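Local coordinates for aminopeptidase N family protein (Idiomarina loihiensis L2TR, PDB 4FGM), which binds a zinc ion and probably acts as a zinc-dependent aminopeptidase of the M61 peptidase family, at residues I212-F220 with M405-K414; L382-L393 with L450-F459. All coordinates share one frame; numbering follows the deposited sequence.

Overall arrangement
Helix 197-215 comes first, and its end and the loop after it are met by residues 405-414 in interaction 1, closing a long loop that includes the zinc-binding residues His-273, His-277 and Glu-307. Helix 378-394 lies within that loop, but its partner, residues 450-459, follows helix 401-413; interaction 2 so closes a shorter loop of 56 residues, which contains helix 401-413. The segments therefore alternate and the two contacts cross, with their centres about 24 Å apart. Consecutive helices 378-394 and 401-413 thus face different partners: interaction 1 joins the later helix to the end of helix 197-215, interaction 2 the earlier one to helix 453-457.

Interaction 1. Residues I212-F220 with M405-K414; sequences ISLFEEAPF and MKELWHEFGK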
loop_
_atom_site.group_PDB
_atom_site.type_symbol
_atom_site.label_atom_id
_atom_site.label_comp_id
_atom_site.label_asym_id
_atom_site.label_seq_id
_atom_site.Cartn_x
_atom_site.Cartn_y
_atom_site.Cartn_z
ATOM N N ILE A 212 11.089 -13.313 10.159
ATOM C CA ILE A 212 12.512 -13.338 10.464
ATOM C C ILE A 212 13.053 -14.757 10.249
ATOM O O ILE A 212 14.157 -14.933 9.738
ATOM C CB ILE A 212 12.781 -12.899 11.913
ATOM C CG1 ILE A 212 12.386 -11.433 12.088
ATOM C CG2 ILE A 212 14.248 -13.083 12.242
ATOM C CD1 ILE A 212 12.332 -10.974 13.535
ATOM N N SER A 213 12.277 -15.766 10.640
ATOM C CA SER A 213 12.696 -17.151 10.443
ATOM C C SER A 213 12.809 -17.427 8.951
ATOM O O SER A 213 13.714 -18.129 8.510
ATOM C CB SER A 213 11.680 -18.130 11.040
ATOM O OG SER A 213 11.670 -18.062 12.450
ATOM N N LEU A 214 11.882 -16.865 8.178
ATOM C CA LEU A 214 11.867 -17.065 6.734
ATOM C C LEU A 214 13.157 -16.591 6.064
ATOM O O LEU A 214 13.767 -17.324 5.284
ATOM C CB LEU A 214 10.657 -16.352 6.121
ATOM C CG LEU A 214 10.387 -16.548 4.627
ATOM C CD1 LEU A 214 8.920 -16.287 4.346
ATOM C CD2 LEU A 214 11.271 -15.631 3.800
ATOM N N PHE A 215 13.566 -15.362 6.362
ATOM C CA PHE A 215 14.785 -14.822 5.782
ATOM C C PHE A 215 15.998 -15.245 6.602
ATOM O O PHE A 215 17.141 -15.095 6.163
ATOM C CB PHE A 215 14.714 -13.294 5.712
ATOM C CG PHE A 215 13.687 -12.781 4.749
ATOM C CD1 PHE A 215 12.386 -12.530 5.166
ATOM C CD2 PHE A 215 14.015 -12.570 3.412
ATOM C CE1 PHE A 215 11.424 -12.078 4.262
ATOM C CE2 PHE A 215 13.064 -12.120 2.501
ATOM C CZ PHE A 215 11.765 -11.871 2.928
ATOM N N GLU A 216 15.734 -15.773 7.794
ATOM C CA GLU A 216 16.788 -16.223 8.693
ATOM C C GLU A 216 17.678 -15.068 9.129
ATOM O O GLU A 216 18.752 -15.281 9.679
ATOM C CB GLU A 216 17.636 -17.299 8.006
ATOM C CG GLU A 216 16.892 -18.597 7.764
ATOM C CD GLU A 216 17.716 -19.616 7.004
ATOM O OE1 GLU A 216 18.958 -19.479 6.971
ATOM O OE2 GLU A 216 17.118 -20.564 6.451
ATOM N N GLU A 217 17.213 -13.845 8.893
ATOM C CA GLU A 217 17.972 -12.652 9.236
ATOM C C GLU A 217 17.092 -11.411 9.115
ATOM O O GLU A 217 16.224 -11.350 8.246
ATOM C CB GLU A 217 19.164 -12.529 8.289
ATOM C CG GLU A 217 20.126 -11.412 8.620
ATOM C CD GLU A 217 21.418 -11.522 7.832
ATOM O OE1 GLU A 217 21.860 -12.664 7.586
ATOM O OE2 GLU A 217 22.000 -10.473 7.476
ATOM N N ALA A 218 17.317 -10.427 9.982
ATOM C CA ALA A 218 16.552 -9.184 9.948
ATOM C C ALA A 218 17.480 -8.034 9.570
ATOM O O ALA A 218 18.579 -7.922 10.102
ATOM C CB ALA A 218 15.923 -8.922 11.303
ATOM N N PRO A 219 17.054 -7.166 8.641
ATOM C CA PRO A 219 17.890 -6.035 8.221
ATOM C C PRO A 219 17.850 -4.825 9.156
ATOM O O PRO A 219 18.499 -3.817 8.901
ATOM C CB PRO A 219 17.346 -5.708 6.833
ATOM C CG PRO A 219 15.881 -5.976 6.998
ATOM C CD PRO A 219 15.867 -7.291 7.774
ATOM N N PHE A 220 17.090 -4.930 10.238
ATOM C CA PHE A 220 16.969 -3.834 11.201
ATOM C C PHE A 220 17.306 -4.327 12.609
ATOM O O PHE A 220 17.371 -5.532 12.849
ATOM C CB PHE A 220 15.537 -3.277 11.177
ATOM C CG PHE A 220 14.471 -4.348 11.144
ATOM C CD1 PHE A 220 13.819 -4.664 9.955
ATOM C CD2 PHE A 220 14.134 -5.051 12.299
ATOM C CE1 PHE A 220 12.853 -5.676 9.911
ATOM C CE2 PHE A 220 13.173 -6.068 12.266
ATOM C CZ PHE A 220 12.527 -6.376 11.069
HETATM N N MSE A 405 12.664 -16.446 -1.897
HETATM C CA MSE A 405 12.730 -15.064 -1.412
HETATM C C MSE A 405 13.926 -14.904 -0.476
HETATM O O MSE A 405 14.682 -13.937 -0.578
HETATM C CB MSE A 405 11.440 -14.674 -0.671
HETATM C CG MSE A 405 10.176 -14.676 -1.526
HETATM SE SE MSE A 405 10.274 -13.492 -3.063
HETATM C CE MSE A 405 10.555 -11.824 -2.110
ATOM N N LYS A 406 14.087 -15.863 0.435
ATOM C CA LYS A 406 15.198 -15.844 1.387
ATOM C C LYS A 406 16.519 -15.713 0.633
ATOM O O LYS A 406 17.311 -14.797 0.876
ATOM C CB LYS A 406 15.228 -17.140 2.206
ATOM C CG LYS A 406 16.406 -17.225 3.176
ATOM C CD LYS A 406 16.758 -18.664 3.527
ATOM C CE LYS A 406 17.906 -19.187 2.666
ATOM N NZ LYS A 406 19.233 -18.599 3.042
ATOM N N GLU A 407 16.743 -16.645 -0.287
ATOM C CA GLU A 407 17.960 -16.668 -1.082
ATOM C C GLU A 407 18.142 -15.407 -1.917
ATOM O O GLU A 407 19.234 -14.834 -1.942
ATOM C CB GLU A 407 17.974 -17.917 -1.963
ATOM C CG GLU A 407 18.133 -19.202 -1.153
ATOM C CD GLU A 407 18.002 -20.455 -1.994
ATOM O OE1 GLU A 407 18.342 -20.402 -3.194
ATOM O OE2 GLU A 407 17.574 -21.500 -1.453
ATOM N N LEU A 408 17.086 -14.961 -2.592
ATOM C CA LEU A 408 17.204 -13.748 -3.394
ATOM C C LEU A 408 17.574 -12.578 -2.497
ATOM O O LEU A 408 18.317 -11.688 -2.905
ATOM C CB LEU A 408 15.899 -13.442 -4.133
ATOM C CG LEU A 408 15.633 -14.260 -5.400
ATOM C CD1 LEU A 408 14.235 -13.960 -5.924
ATOM C CD2 LEU A 408 16.675 -13.927 -6.450
ATOM N N TRP A 409 17.070 -12.584 -1.267
ATOM C CA TRP A 409 17.378 -11.496 -0.350
ATOM C C TRP A 409 18.846 -11.497 0.071
ATOM O O TRP A 409 19.481 -10.444 0.115
ATOM C CB TRP A 409 16.505 -11.550 0.907
ATOM C CG TRP A 409 16.782 -10.373 1.794
ATOM C CD1 TRP A 409 16.394 -9.077 1.583
ATOM C CD2 TRP A 409 17.621 -10.354 2.952
ATOM N NE1 TRP A 409 16.948 -8.255 2.531
ATOM C CE2 TRP A 409 17.710 -9.011 3.383
ATOM C CE3 TRP A 409 18.319 -11.342 3.662
ATOM C CZ2 TRP A 409 18.463 -8.629 4.498
ATOM C CZ3 TRP A 409 19.069 -10.962 4.769
ATOM C CH2 TRP A 409 19.137 -9.614 5.173
ATOM N N HIS A 410 19.382 -12.670 0.391
ATOM C CA HIS A 410 20.785 -12.756 0.801
ATOM C C HIS A 410 21.735 -12.429 -0.346
ATOM O O HIS A 410 22.807 -11.861 -0.136
ATOM C CB HIS A 410 21.094 -14.149 1.341
ATOM C CG HIS A 410 20.599 -14.376 2.736
ATOM N ND1 HIS A 410 21.194 -13.802 3.837
ATOM C CD2 HIS A 410 19.558 -15.105 3.206
ATOM C CE1 HIS A 410 20.544 -14.167 4.928
ATOM N NE2 HIS A 410 19.546 -14.957 4.572
ATOM N N GLU A 411 21.330 -12.770 -1.564
ATOM C CA GLU A 411 22.160 -12.511 -2.729
ATOM C C GLU A 411 22.150 -11.066 -3.201
ATOM O O GLU A 411 23.201 -10.446 -3.351
ATOM C CB GLU A 411 21.734 -13.399 -3.899
ATOM C CG GLU A 411 22.319 -14.793 -3.883
ATOM C CD GLU A 411 22.134 -15.507 -5.210
ATOM O OE1 GLU A 411 22.455 -14.909 -6.264
ATOM O OE2 GLU A 411 21.673 -16.669 -5.199
ATOM N N PHE A 412 20.958 -10.528 -3.427
ATOM C CA PHE A 412 20.837 -9.176 -3.947
ATOM C C PHE A 412 20.349 -8.123 -2.969
ATOM O O PHE A 412 20.526 -6.930 -3.214
ATOM C CB PHE A 412 19.923 -9.206 -5.170
ATOM C CG PHE A 412 20.337 -10.212 -6.205
ATOM C CD1 PHE A 412 21.447 -9.978 -7.016
ATOM C CD2 PHE A 412 19.640 -11.409 -6.349
ATOM C CE1 PHE A 412 21.853 -10.916 -7.957
ATOM C CE2 PHE A 412 20.041 -12.359 -7.291
ATOM C CZ PHE A 412 21.151 -12.111 -8.094
ATOM N N GLY A 413 19.737 -8.558 -1.871
ATOM C CA GLY A 413 19.224 -7.615 -0.892
ATOM C C GLY A 413 20.210 -7.235 0.194
ATOM O O GLY A 413 20.611 -6.078 0.306
ATOM N N LYS A 414 20.605 -8.213 0.999
ATOM C CA LYS A 414 21.547 -7.972 2.081
ATOM C C LYS A 414 22.822 -7.303 1.564
ATOM O O LYS A 414 23.507 -6.596 2.301
ATOM C CB LYS A 414 21.921 -9.291 2.769
ATOM C CG LYS A 414 22.627 -9.076 4.091
ATOM C CD LYS A 414 23.732 -10.086 4.361
ATOM C CE LYS A 414 23.202 -11.433 4.801
ATOM N NZ LYS A 414 24.226 -12.162 5.617
#
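Phe-215 and Trp-409 meet as an offset edge-to-face pair, the phenylalanine edge turned to the face of the indole's five-membered ring with centroids 5.4 Å apart and planes at 78°. Phe-215 CD2 also packs 3.7 Å from Trp-409 CB. The far end of the indole reaches Pro-219, while its NE1 is hydrogen-bonded to Thr-283. Glu-217 takes the CZ3/CH2 edge of the same indole. Its CG stands opposite the backbone N (chi1 -174°), and the extended chain sets the carboxylate almost perpendicular to the indole at that edge. There OE1 offers its syn lone pair to Lys-414 NZ at 3.1 Å in a salt bridge, and lies 3.3 Å from His-410 CE1 near the imidazole plane. A glutamine here would probably keep some of the packing on the indole but leave the Lys-414 ammonium without its opposite charge. Beside this bridge, His-410 NE2 donates to Phe-215 O at 2.9 Å, at the helix end where Glu-216 turns to positive phi. Lys-406 runs its aliphatic part past Leu-214 O, its CG at 3.4 Å. Trp-279, just beyond the HExxH helix 262-277, stacks on Phe-215 and meets Trp-409 edge-to-face, so the arrangement is an aromatic cluster joining the ends of helices 197-215 and 401-413 near the zinc site, next to the segment that follows the zinc-binding helix.

Interaction 2. Residues L382-L393 with L450-F459; sequences LIALSLDLMLRL and LSLVELLQNF
Leu-455 fits as a knob into a hole formed by Ser-386, Leu-389, Met-390 and Leu-393. Both methyls touch Met-390 CG, Leu-455 CD2 at 3.8 Å; CD2 also lies against Ser-386 and CD1 against Leu-393 CD1. The knob's CG rests against Leu-389 CB. Aliphatic contacts extend the seam both ways. Toward the start of helix 378-394, Leu-450 puts CD1 3.9 Å from Leu-382 CB and near Ile-383 CG1, and Leu-452 CG approaches Leu-385 CD2; farther along, Leu-389 CD2 meets Leu-456 CD2 at 4.0 Å.

The aromatic contacts belong to Phe-459. Leu-389 CG stands over one ring face in a CH-pi contact, 4.0 Å from the Phe-459 centroid and 27° off the normal. Arg-392 CB approaches the ring edge near its plane, and Leu-393 runs past in the opposite sense, its CD2 3.5 Å from Phe-459 CE1.

The salt bridge lies within helix 378-394. In Arg-392, CG lies anti to the carbonyl carbon (chi1 -67°), heading the chain back toward the preceding turn, and extension from CG to NE brings the guanidinium to Asp-388 for a side-on grip: NE reaches OD1 from above the carboxylate plane, and NH2 meets OD2 on its syn side but tilted out of that plane. Tyr-312 OH and Leu-401 N also bond this carboxylate.

Short segments of helices 378-394 and 453-457 cross at 49°, their axes 10.2 Å apart. Helix 437-445 borders the seam through Phe-439, Ala-443 and Leu-444, while helices 326-342 and 308-320 pack on Leu-382, Ala-384 and Leu-385, placing the contact within a helix bundle.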
loop_
_atom_site.group_PDB
_atom_site.type_symbol
_atom_site.label_atom_id
_atom_site.label_comp_id
_atom_site.label_asym_id
_atom_site.label_seq_id
_atom_site.Cartn_x
_atom_site.Cartn_y
_atom_site.Cartn_z
ATOM N N LEU A 382 -0.949 -13.435 -7.982
ATOM C CA LEU A 382 -1.297 -14.701 -8.608
ATOM C C LEU A 382 -0.052 -15.338 -9.241
ATOM O O LEU A 382 0.077 -16.566 -9.289
ATOM C CB LEU A 382 -2.401 -14.493 -9.648
ATOM C CG LEU A 382 -3.728 -13.990 -9.067
ATOM C CD1 LEU A 382 -4.758 -13.877 -10.174
ATOM C CD2 LEU A 382 -4.222 -14.939 -7.989
ATOM N N ILE A 383 0.866 -14.500 -9.716
ATOM C CA ILE A 383 2.108 -14.988 -10.296
ATOM C C ILE A 383 2.875 -15.681 -9.175
ATOM O O ILE A 383 3.368 -16.797 -9.338
ATOM C CB ILE A 383 2.964 -13.829 -10.842
ATOM C CG1 ILE A 383 2.345 -13.292 -12.134
ATOM C CG2 ILE A 383 4.407 -14.294 -11.048
ATOM C CD1 ILE A 383 3.153 -12.187 -12.796
ATOM N N ALA A 384 2.965 -15.010 -8.029
ATOM C CA ALA A 384 3.663 -15.561 -6.870
ATOM C C ALA A 384 3.034 -16.893 -6.472
ATOM O O ALA A 384 3.739 -17.844 -6.148
ATOM C CB ALA A 384 3.605 -14.574 -5.692
ATOM N N LEU A 385 1.705 -16.951 -6.493
ATOM C CA LEU A 385 0.987 -18.175 -6.146
ATOM C C LEU A 385 1.406 -19.297 -7.083
ATOM O O LEU A 385 1.665 -20.421 -6.652
ATOM C CB LEU A 385 -0.521 -17.972 -6.278
ATOM C CG LEU A 385 -1.352 -19.260 -6.270
ATOM C CD1 LEU A 385 -1.435 -19.810 -4.851
ATOM C CD2 LEU A 385 -2.742 -18.977 -6.821
ATOM N N SER A 386 1.465 -18.974 -8.372
ATOM C CA SER A 386 1.837 -19.945 -9.391
ATOM C C SER A 386 3.249 -20.474 -9.166
ATOM O O SER A 386 3.467 -21.684 -9.150
ATOM C CB SER A 386 1.739 -19.313 -10.780
ATOM O OG SER A 386 0.444 -18.784 -11.012
ATOM N N LEU A 387 4.203 -19.565 -8.986
ATOM C CA LEU A 387 5.591 -19.956 -8.766
ATOM C C LEU A 387 5.744 -20.852 -7.540
ATOM O O LEU A 387 6.465 -21.849 -7.577
ATOM C CB LEU A 387 6.477 -18.717 -8.608
ATOM C CG LEU A 387 6.672 -17.810 -9.825
ATOM C CD1 LEU A 387 7.492 -16.589 -9.420
ATOM C CD2 LEU A 387 7.379 -18.571 -10.938
ATOM N N ASP A 388 5.064 -20.505 -6.457
ATOM C CA ASP A 388 5.158 -21.298 -5.241
ATOM C C ASP A 388 4.678 -22.728 -5.496
ATOM O O ASP A 388 5.319 -23.693 -5.087
ATOM C CB ASP A 388 4.330 -20.655 -4.123
ATOM C CG ASP A 388 4.800 -21.062 -2.738
ATOM O OD1 ASP A 388 5.822 -21.776 -2.633
ATOM O OD2 ASP A 388 4.155 -20.660 -1.749
ATOM N N LEU A 389 3.548 -22.860 -6.177
ATOM C CA LEU A 389 2.991 -24.171 -6.480
ATOM C C LEU A 389 3.839 -24.929 -7.500
ATOM O O LEU A 389 4.088 -26.124 -7.347
ATOM C CB LEU A 389 1.554 -24.014 -6.982
ATOM C CG LEU A 389 0.433 -24.171 -5.940
ATOM C CD1 LEU A 389 0.894 -23.757 -4.558
ATOM C CD2 LEU A 389 -0.765 -23.357 -6.378
HETATM N N MSE A 390 4.289 -24.227 -8.533
HETATM C CA MSE A 390 5.107 -24.845 -9.563
HETATM C C MSE A 390 6.450 -25.334 -9.022
HETATM O O MSE A 390 6.863 -26.460 -9.298
HETATM C CB MSE A 390 5.332 -23.862 -10.703
HETATM C CG MSE A 390 4.106 -23.665 -11.573
HETATM SE SE MSE A 390 4.377 -22.317 -12.920
HETATM C CE MSE A 390 5.367 -23.350 -14.226
ATOM N N LEU A 391 7.123 -24.485 -8.253
ATOM C CA LEU A 391 8.409 -24.835 -7.668
ATOM C C LEU A 391 8.272 -26.035 -6.733
ATOM O O LEU A 391 9.175 -26.863 -6.635
ATOM C CB LEU A 391 8.976 -23.636 -6.898
ATOM C CG LEU A 391 9.973 -22.701 -7.595
ATOM C CD1 LEU A 391 9.714 -22.622 -9.084
ATOM C CD2 LEU A 391 9.875 -21.329 -6.959
ATOM N N ARG A 392 7.142 -26.132 -6.046
ATOM C CA ARG A 392 6.931 -27.238 -5.128
ATOM C C ARG A 392 6.800 -28.559 -5.872
ATOM O O ARG A 392 7.423 -29.548 -5.497
ATOM C CB ARG A 392 5.692 -26.981 -4.261
ATOM C CG ARG A 392 5.866 -25.805 -3.304
ATOM C CD ARG A 392 4.609 -25.514 -2.510
ATOM N NE ARG A 392 4.734 -24.283 -1.734
ATOM C CZ ARG A 392 4.584 -24.211 -0.412
ATOM N NH1 ARG A 392 4.303 -25.301 0.298
ATOM N NH2 ARG A 392 4.705 -23.043 0.204
ATOM N N LEU A 393 6.004 -28.575 -6.936
ATOM C CA LEU A 393 5.809 -29.795 -7.711
ATOM C C LEU A 393 7.087 -30.214 -8.445
ATOM O O LEU A 393 7.396 -31.401 -8.540
ATOM C CB LEU A 393 4.676 -29.595 -8.721
ATOM C CG LEU A 393 3.312 -29.220 -8.139
ATOM C CD1 LEU A 393 2.348 -28.903 -9.268
ATOM C CD2 LEU A 393 2.786 -30.356 -7.278
ATOM N N LEU A 450 -4.033 -16.194 -16.355
ATOM C CA LEU A 450 -3.095 -17.215 -15.915
ATOM C C LEU A 450 -3.914 -18.474 -15.657
ATOM O O LEU A 450 -5.093 -18.393 -15.320
ATOM C CB LEU A 450 -2.397 -16.798 -14.615
ATOM C CG LEU A 450 -1.545 -15.531 -14.588
ATOM C CD1 LEU A 450 -1.035 -15.317 -13.173
ATOM C CD2 LEU A 450 -0.389 -15.643 -15.560
ATOM N N SER A 451 -3.289 -19.633 -15.817
ATOM C CA SER A 451 -3.970 -20.900 -15.589
ATOM C C SER A 451 -3.601 -21.414 -14.203
ATOM O O SER A 451 -2.482 -21.879 -14.000
ATOM C CB SER A 451 -3.532 -21.916 -16.638
ATOM O OG SER A 451 -3.333 -21.285 -17.888
ATOM N N LEU A 452 -4.527 -21.324 -13.252
ATOM C CA LEU A 452 -4.263 -21.796 -11.895
ATOM C C LEU A 452 -5.150 -22.963 -11.500
ATOM O O LEU A 452 -4.926 -23.598 -10.469
ATOM C CB LEU A 452 -4.456 -20.673 -10.867
ATOM C CG LEU A 452 -3.471 -19.500 -10.806
ATOM C CD1 LEU A 452 -2.068 -19.998 -11.124
ATOM C CD2 LEU A 452 -3.879 -18.425 -11.788
ATOM N N VAL A 453 -6.159 -23.241 -12.316
ATOM C CA VAL A 453 -7.089 -24.327 -12.026
ATOM C C VAL A 453 -6.381 -25.674 -11.895
ATOM O O VAL A 453 -6.572 -26.389 -10.909
ATOM C CB VAL A 453 -8.175 -24.442 -13.121
ATOM C CG1 VAL A 453 -9.216 -25.471 -12.706
ATOM C CG2 VAL A 453 -8.828 -23.089 -13.353
ATOM N N GLU A 454 -5.569 -26.013 -12.893
ATOM C CA GLU A 454 -4.839 -27.273 -12.895
ATOM C C GLU A 454 -3.852 -27.296 -11.730
ATOM O O GLU A 454 -3.783 -28.266 -10.973
ATOM C CB GLU A 454 -4.105 -27.441 -14.231
ATOM C CG GLU A 454 -3.426 -28.793 -14.408
ATOM C CD GLU A 454 -2.952 -29.034 -15.833
ATOM O OE1 GLU A 454 -3.807 -29.060 -16.744
ATOM O OE2 GLU A 454 -1.729 -29.199 -16.043
ATOM N N LEU A 455 -3.105 -26.206 -11.590
ATOM C CA LEU A 455 -2.111 -26.048 -10.535
ATOM C C LEU A 455 -2.709 -26.268 -9.148
ATOM O O LEU A 455 -2.121 -26.952 -8.315
ATOM C CB LEU A 455 -1.506 -24.646 -10.625
ATOM C CG LEU A 455 0.010 -24.455 -10.581
ATOM C CD1 LEU A 455 0.727 -25.667 -11.151
ATOM C CD2 LEU A 455 0.362 -23.207 -11.378
ATOM N N LEU A 456 -3.880 -25.685 -8.904
ATOM C CA LEU A 456 -4.555 -25.814 -7.611
ATOM C C LEU A 456 -5.169 -27.197 -7.414
ATOM O O LEU A 456 -5.312 -27.675 -6.284
ATOM C CB LEU A 456 -5.641 -24.742 -7.479
ATOM C CG LEU A 456 -5.109 -23.321 -7.284
ATOM C CD1 LEU A 456 -6.142 -22.291 -7.724
ATOM C CD2 LEU A 456 -4.723 -23.134 -5.819
ATOM N N GLN A 457 -5.536 -27.829 -8.521
ATOM C CA GLN A 457 -6.125 -29.155 -8.481
ATOM C C GLN A 457 -5.057 -30.124 -7.978
ATOM O O GLN A 457 -5.347 -31.045 -7.214
ATOM C CB GLN A 457 -6.600 -29.551 -9.880
ATOM C CG GLN A 457 -7.920 -30.297 -9.890
ATOM C CD GLN A 457 -8.544 -30.348 -11.270
ATOM O OE1 GLN A 457 -7.999 -30.961 -12.188
ATOM N NE2 GLN A 457 -9.690 -29.694 -11.426
ATOM N N ASN A 458 -3.817 -29.894 -8.400
ATOM C CA ASN A 458 -2.709 -30.736 -7.987
ATOM C C ASN A 458 -2.463 -30.670 -6.488
ATOM O O ASN A 458 -1.712 -31.477 -5.943
ATOM C CB ASN A 458 -1.430 -30.349 -8.732
ATOM C CG ASN A 458 -1.417 -30.856 -10.155
ATOM O OD1 ASN A 458 -1.722 -32.023 -10.407
ATOM N ND2 ASN A 458 -1.052 -29.990 -11.093
ATOM N N PHE A 459 -3.086 -29.705 -5.821
ATOM C CA PHE A 459 -2.926 -29.576 -4.379
ATOM C C PHE A 459 -4.237 -29.817 -3.661
ATOM O O PHE A 459 -4.370 -29.521 -2.479
ATOM C CB PHE A 459 -2.370 -28.202 -4.005
ATOM C CG PHE A 459 -0.908 -28.042 -4.304
ATOM C CD1 PHE A 459 -0.465 -27.849 -5.606
ATOM C CD2 PHE A 459 0.027 -28.072 -3.276
ATOM C CE1 PHE A 459 0.895 -27.695 -5.884
ATOM C CE2 PHE A 459 1.389 -27.920 -3.543
ATOM C CZ PHE A 459 1.823 -27.726 -4.847
#